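Local coordinates for protein GH62 arabinofuranosidase (Podospora anserina, PDB 4N4B) that probably releases terminal alpha-L-arabinofuranosyl side groups from xylan, as a secreted family 62 glycoside hydrolase, at residues L92-Q106 and Y117-T129. Sequence-based numbering, arbitrary orientation.
Sequences LDQAPLGTGYRAAPQ and YLVYQNGNAAYST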
loop_
_atom_site.group_PDB
_atom_site.type_symbol
_atom_site.label_atom_id
_atom_site.label_comp_id
_atom_site.label_asym_id
_atom_site.label_seq_id
_atom_site.Cartn_x
_atom_site.Cartn_y
_atom_site.Cartn_z
ATOM N N LEU A 92 -15.383 0.022 8.111
ATOM C CA LEU A 92 -16.062 0.304 6.857
ATOM C C LEU A 92 -17.151 -0.694 6.508
ATOM O O LEU A 92 -17.919 -0.459 5.636
ATOM C CB LEU A 92 -15.071 0.458 5.700
ATOM C CG LEU A 92 -13.997 1.530 5.843
ATOM C CD1 LEU A 92 -13.408 1.805 4.461
ATOM C CD2 LEU A 92 -14.559 2.855 6.425
ATOM N N ASP A 93 -17.229 -1.769 7.279
ATOM C CA ASP A 93 -18.382 -2.666 7.103
ATOM C C ASP A 93 -19.699 -2.025 7.519
ATOM O O ASP A 93 -20.747 -2.580 7.211
ATOM C CB ASP A 93 -18.183 -4.038 7.738
ATOM C CG ASP A 93 -18.097 -4.038 9.233
ATOM O OD1 ASP A 93 -18.337 -3.015 9.872
ATOM O OD2 ASP A 93 -17.770 -5.115 9.810
ATOM N N GLN A 94 -19.646 -0.831 8.148
ATOM C CA GLN A 94 -20.835 -0.051 8.478
ATOM C C GLN A 94 -21.264 0.833 7.327
ATOM O O GLN A 94 -22.397 1.352 7.378
ATOM C CB GLN A 94 -20.555 0.799 9.732
ATOM C CG GLN A 94 -20.113 -0.038 10.930
ATOM C CD GLN A 94 -21.097 -1.117 11.298
ATOM O OE1 GLN A 94 -20.924 -2.376 11.099
ATOM N NE2 GLN A 94 -22.162 -0.655 11.807
ATOM N N ALA A 95 -20.496 0.993 6.308
ATOM C CA ALA A 95 -20.831 1.654 5.064
ATOM C C ALA A 95 -21.498 0.664 4.102
ATOM O O ALA A 95 -21.387 -0.553 4.306
ATOM C CB ALA A 95 -19.587 2.229 4.391
ATOM N N PRO A 96 -21.995 1.168 2.975
ATOM C CA PRO A 96 -22.452 0.239 1.960
ATOM C C PRO A 96 -21.361 -0.690 1.489
ATOM O O PRO A 96 -21.677 -1.830 1.051
ATOM C CB PRO A 96 -22.949 1.159 0.917
ATOM C CG PRO A 96 -23.540 2.337 1.641
ATOM C CD PRO A 96 -22.487 2.564 2.728
ATOM N N LEU A 97 -20.127 -0.276 1.557
ATOM C CA LEU A 97 -18.905 -1.150 1.296
ATOM C C LEU A 97 -19.119 -2.482 2.019
ATOM O O LEU A 97 -18.953 -3.542 1.356
ATOM C CB LEU A 97 -17.709 -0.454 1.778
ATOM C CG LEU A 97 -16.361 -1.161 1.491
ATOM C CD1 LEU A 97 -15.268 -0.158 1.267
ATOM C CD2 LEU A 97 -16.027 -2.089 2.679
ATOM N N GLY A 98 -19.534 -2.552 3.266
ATOM C CA GLY A 98 -20.169 -3.687 3.860
ATOM C C GLY A 98 -19.244 -4.793 4.285
ATOM O O GLY A 98 -18.005 -4.764 4.176
ATOM N N THR A 99 -19.878 -5.809 4.856
ATOM C CA THR A 99 -19.240 -7.044 5.185
ATOM C C THR A 99 -18.813 -7.819 3.952
ATOM O O THR A 99 -19.332 -7.640 2.830
ATOM C CB THR A 99 -20.145 -7.898 6.094
ATOM O OG1 THR A 99 -21.337 -8.229 5.391
ATOM C CG2 THR A 99 -20.466 -7.251 7.475
ATOM N N GLY A 100 -17.906 -8.725 4.197
ATOM C CA GLY A 100 -17.285 -9.575 3.182
ATOM C C GLY A 100 -15.802 -9.379 3.166
ATOM O O GLY A 100 -15.210 -8.709 4.029
ATOM N N TYR A 101 -15.175 -9.993 2.193
ATOM C CA TYR A 101 -13.735 -9.894 2.022
ATOM C C TYR A 101 -13.349 -8.578 1.380
ATOM O O TYR A 101 -13.714 -8.344 0.306
ATOM C CB TYR A 101 -13.244 -11.086 1.170
ATOM C CG TYR A 101 -11.799 -11.073 0.761
ATOM C CD1 TYR A 101 -10.809 -10.681 1.609
ATOM C CD2 TYR A 101 -11.456 -11.466 -0.487
ATOM C CE1 TYR A 101 -9.491 -10.706 1.226
ATOM C CE2 TYR A 101 -10.145 -11.495 -0.869
ATOM C CZ TYR A 101 -9.174 -11.082 -0.012
ATOM O OH TYR A 101 -7.862 -11.138 -0.387
ATOM N N ARG A 102 -12.607 -7.749 2.113
ATOM C CA ARG A 102 -12.009 -6.556 1.557
ATOM C C ARG A 102 -10.711 -6.394 2.210
ATOM O O ARG A 102 -10.563 -6.581 3.452
ATOM C CB ARG A 102 -12.850 -5.287 1.808
ATOM C CG ARG A 102 -14.213 -5.195 1.142
ATOM C CD ARG A 102 -15.316 -5.760 1.996
ATOM N NE ARG A 102 -16.634 -5.589 1.426
ATOM C CZ ARG A 102 -17.138 -6.244 0.400
ATOM N NH1 ARG A 102 -16.445 -7.260 -0.118
ATOM N NH2 ARG A 102 -18.368 -6.013 -0.028
ATOM N N ALA A 103 -9.617 -6.062 1.496
ATOM C CA ALA A 103 -8.300 -5.876 2.055
ATOM C C ALA A 103 -7.452 -4.973 1.255
ATOM O O ALA A 103 -7.613 -4.799 0.023
ATOM C CB ALA A 103 -7.650 -7.251 2.216
ATOM N N ALA A 104 -6.482 -4.378 1.919
ATOM C CA ALA A 104 -5.332 -3.661 1.355
ATOM C C ALA A 104 -5.746 -2.472 0.509
ATOM O O ALA A 104 -5.713 -2.471 -0.729
ATOM C CB ALA A 104 -4.439 -4.630 0.527
ATOM N N PRO A 105 -6.223 -1.421 1.180
ATOM C CA PRO A 105 -6.779 -0.234 0.556
ATOM C C PRO A 105 -5.733 0.753 0.068
ATOM O O PRO A 105 -4.581 0.817 0.530
ATOM C CB PRO A 105 -7.607 0.356 1.630
ATOM C CG PRO A 105 -6.828 0.078 2.872
ATOM C CD PRO A 105 -6.198 -1.295 2.675
ATOM N N GLN A 106 -6.189 1.607 -0.874
ATOM C CA GLN A 106 -5.436 2.750 -1.418
ATOM C C GLN A 106 -6.446 3.883 -1.584
ATOM O O GLN A 106 -7.450 3.700 -2.247
ATOM C CB GLN A 106 -4.745 2.460 -2.748
ATOM C CG GLN A 106 -3.974 3.604 -3.310
ATOM C CD GLN A 106 -3.809 3.520 -4.822
ATOM O OE1 GLN A 106 -4.632 2.925 -5.532
ATOM N NE2 GLN A 106 -2.799 4.220 -5.299
ATOM N N TYR A 117 -11.641 8.023 -4.166
ATOM C CA TYR A 117 -11.611 6.579 -4.496
ATOM C C TYR A 117 -10.880 5.827 -3.417
ATOM O O TYR A 117 -9.820 6.275 -2.989
ATOM C CB TYR A 117 -10.980 6.311 -5.882
ATOM C CG TYR A 117 -11.958 6.556 -7.049
ATOM C CD1 TYR A 117 -12.414 7.839 -7.353
ATOM C CD2 TYR A 117 -12.442 5.498 -7.816
ATOM C CE1 TYR A 117 -13.330 8.031 -8.366
ATOM C CE2 TYR A 117 -13.391 5.694 -8.843
ATOM C CZ TYR A 117 -13.805 6.968 -9.094
ATOM O OH TYR A 117 -14.721 7.184 -10.147
ATOM N N LEU A 118 -11.400 4.657 -3.088
ATOM C CA LEU A 118 -10.745 3.657 -2.272
ATOM C C LEU A 118 -10.653 2.370 -3.102
ATOM O O LEU A 118 -11.660 1.837 -3.442
ATOM C CB LEU A 118 -11.526 3.477 -0.995
ATOM C CG LEU A 118 -10.772 2.706 0.172
ATOM C CD1 LEU A 118 -9.708 3.621 0.739
ATOM C CD2 LEU A 118 -11.783 2.258 1.212
ATOM N N VAL A 119 -9.397 2.022 -3.432
ATOM C CA VAL A 119 -9.106 0.826 -4.231
ATOM C C VAL A 119 -8.675 -0.247 -3.290
ATOM O O VAL A 119 -7.924 0.001 -2.350
ATOM C CB VAL A 119 -8.022 1.196 -5.234
ATOM C CG1 VAL A 119 -7.446 0.006 -6.005
ATOM C CG2 VAL A 119 -8.615 2.210 -6.276
ATOM N N TYR A 120 -9.106 -1.484 -3.529
ATOM C CA TYR A 120 -8.872 -2.617 -2.625
ATOM C C TYR A 120 -9.225 -3.905 -3.352
ATOM O O TYR A 120 -9.627 -3.915 -4.475
ATOM C CB TYR A 120 -9.669 -2.452 -1.291
ATOM C CG TYR A 120 -11.098 -2.253 -1.493
ATOM C CD1 TYR A 120 -11.649 -0.973 -1.611
ATOM C CD2 TYR A 120 -12.010 -3.289 -1.505
ATOM C CE1 TYR A 120 -12.999 -0.843 -1.798
ATOM C CE2 TYR A 120 -13.391 -3.159 -1.710
ATOM C CZ TYR A 120 -13.886 -1.906 -1.854
ATOM O OH TYR A 120 -15.250 -1.722 -1.988
ATOM N N GLN A 121 -8.955 -5.009 -2.693
ATOM C CA GLN A 121 -9.227 -6.327 -3.233
ATOM C C GLN A 121 -10.441 -6.961 -2.573
ATOM O O GLN A 121 -10.675 -6.772 -1.361
ATOM C CB GLN A 121 -8.026 -7.229 -3.148
ATOM C CG GLN A 121 -7.765 -7.728 -1.719
ATOM C CD GLN A 121 -6.312 -7.875 -1.455
ATOM O OE1 GLN A 121 -5.471 -7.067 -1.828
ATOM N NE2 GLN A 121 -5.939 -8.953 -0.743
ATOM N N ASN A 122 -11.156 -7.768 -3.319
ATOM C CA ASN A 122 -12.287 -8.490 -2.802
ATOM C C ASN A 122 -12.363 -9.917 -3.455
ATOM O O ASN A 122 -13.411 -10.522 -3.436
ATOM C CB ASN A 122 -13.627 -7.815 -2.975
ATOM C CG ASN A 122 -14.100 -7.798 -4.416
ATOM O OD1 ASN A 122 -13.261 -7.931 -5.316
ATOM N ND2 ASN A 122 -15.372 -7.573 -4.612
ATOM N N GLY A 123 -11.223 -10.380 -3.991
ATOM C CA GLY A 123 -11.240 -11.554 -4.914
ATOM C C GLY A 123 -11.108 -11.113 -6.338
ATOM O O GLY A 123 -10.534 -11.832 -7.143
ATOM N N ASN A 124 -11.532 -9.872 -6.624
ATOM C CA ASN A 124 -11.240 -9.126 -7.841
ATOM C C ASN A 124 -10.516 -7.870 -7.378
ATOM O O ASN A 124 -10.140 -7.737 -6.212
ATOM C CB ASN A 124 -12.571 -8.894 -8.592
ATOM C CG ASN A 124 -12.438 -8.542 -10.057
ATOM O OD1 ASN A 124 -11.730 -7.720 -10.545
ATOM N ND2 ASN A 124 -13.383 -9.148 -10.787
ATOM N N ALA A 125 -10.273 -6.928 -8.291
ATOM C CA ALA A 125 -9.771 -5.595 -8.042
ATOM C C ALA A 125 -11.009 -4.694 -7.926
ATOM O O ALA A 125 -11.808 -4.648 -8.909
ATOM C CB ALA A 125 -8.868 -5.126 -9.158
ATOM N N ALA A 126 -11.223 -4.044 -6.804
ATOM C CA ALA A 126 -12.446 -3.310 -6.546
ATOM C C ALA A 126 -12.133 -1.844 -6.181
ATOM O O ALA A 126 -11.053 -1.467 -5.835
ATOM C CB ALA A 126 -13.137 -3.996 -5.447
ATOM N N TYR A 127 -13.205 -1.060 -6.250
ATOM C CA TYR A 127 -13.156 0.315 -5.760
ATOM C C TYR A 127 -14.525 0.708 -5.206
ATOM O O TYR A 127 -15.595 0.259 -5.614
ATOM C CB TYR A 127 -12.697 1.272 -6.880
ATOM C CG TYR A 127 -13.709 1.435 -7.968
ATOM C CD1 TYR A 127 -14.727 2.422 -7.892
ATOM C CD2 TYR A 127 -13.766 0.585 -9.068
ATOM C CE1 TYR A 127 -15.676 2.516 -8.904
ATOM C CE2 TYR A 127 -14.723 0.719 -10.088
ATOM C CZ TYR A 127 -15.665 1.660 -9.945
ATOM O OH TYR A 127 -16.686 1.773 -10.925
ATOM N N SER A 128 -14.400 1.668 -4.256
ATOM C CA SER A 128 -15.524 2.417 -3.696
ATOM C C SER A 128 -15.236 3.887 -3.899
ATOM O O SER A 128 -14.102 4.305 -4.021
ATOM C CB SER A 128 -15.706 2.075 -2.257
ATOM O OG SER A 128 -16.185 0.768 -2.075
ATOM N N THR A 129 -16.302 4.693 -3.852
ATOM C CA THR A 129 -16.192 6.150 -3.905
ATOM C C THR A 129 -16.907 6.829 -2.749
ATOM O O THR A 129 -17.728 6.225 -2.098
ATOM C CB THR A 129 -16.671 6.756 -5.213
ATOM O OG1 THR A 129 -18.023 6.489 -5.353
ATOM C CG2 THR A 129 -15.878 6.241 -6.451
HETATM O O HOH W 1 -5.732 -4.420 -2.705
#
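Ala103 and Gln121 face each other as an antiparallel hydrogen-bonded pair. Gln121 N meets Ala103 O at 3.0 Å, almost straight at 177°. Gln106 and Val119 form the next such pair. Between them the register slips by one residue, a beta bulge at Ala104 and Pro105. Water 1 lies 2.8 Å from both Ala104 O and Gln121 OE1.

Gln121 can be followed outward. CB lies beside Ala103 O. CG sits between the backbone N and carbonyl carbon (chi1 75°), 3.4 Å from Ala103 O. The bend at chi2 turns NE2 toward Tyr101 OH and OE1 toward Ala104 CB. OE1 also accepts from Asp165 N on the next sheet. NE2 donates to Tyr101 OH at 2.9 Å, with the hydroxyl near the amide plane. The Tyr101 ring stands 77° from that amide, and its CE2 approaches Gly123 N.

Arg102 lies alongside Tyr120, its CG 3.6 Å from ring atom CE2. The bend at chi2 turns the guanidinium back to its own loop. Its NE/NH2 edge holds Leu97 O within the guanidinium plane, NH2 almost in line with the carbonyl and NE from above the carbonyl plane. NH1 reaches Tyr101 O. A leucine here would probably take the guanidinium donors from Leu97 O and Tyr101 O and let the 97-101 loop shift.

Leu97 CD1 packs 3.6 Å from Tyr120 OH, which donates to Ser128 OG at the ring edge. Leu92 CD1 meets Leu118 CD2 tip to tip at 3.7 Å.

The strands 103-110, 115-121 and 125-130 belong to one four-stranded antiparallel blade of the beta-propeller. Its first strand lies innermost, as usual in propellers. Ala104 lies close to His285, a calcium ligand in this protein. Gln121 NE2 also hydrogen-bonds a Tris molecule, probably from the crystallisation liquor, consistent with a place beside the central pocket.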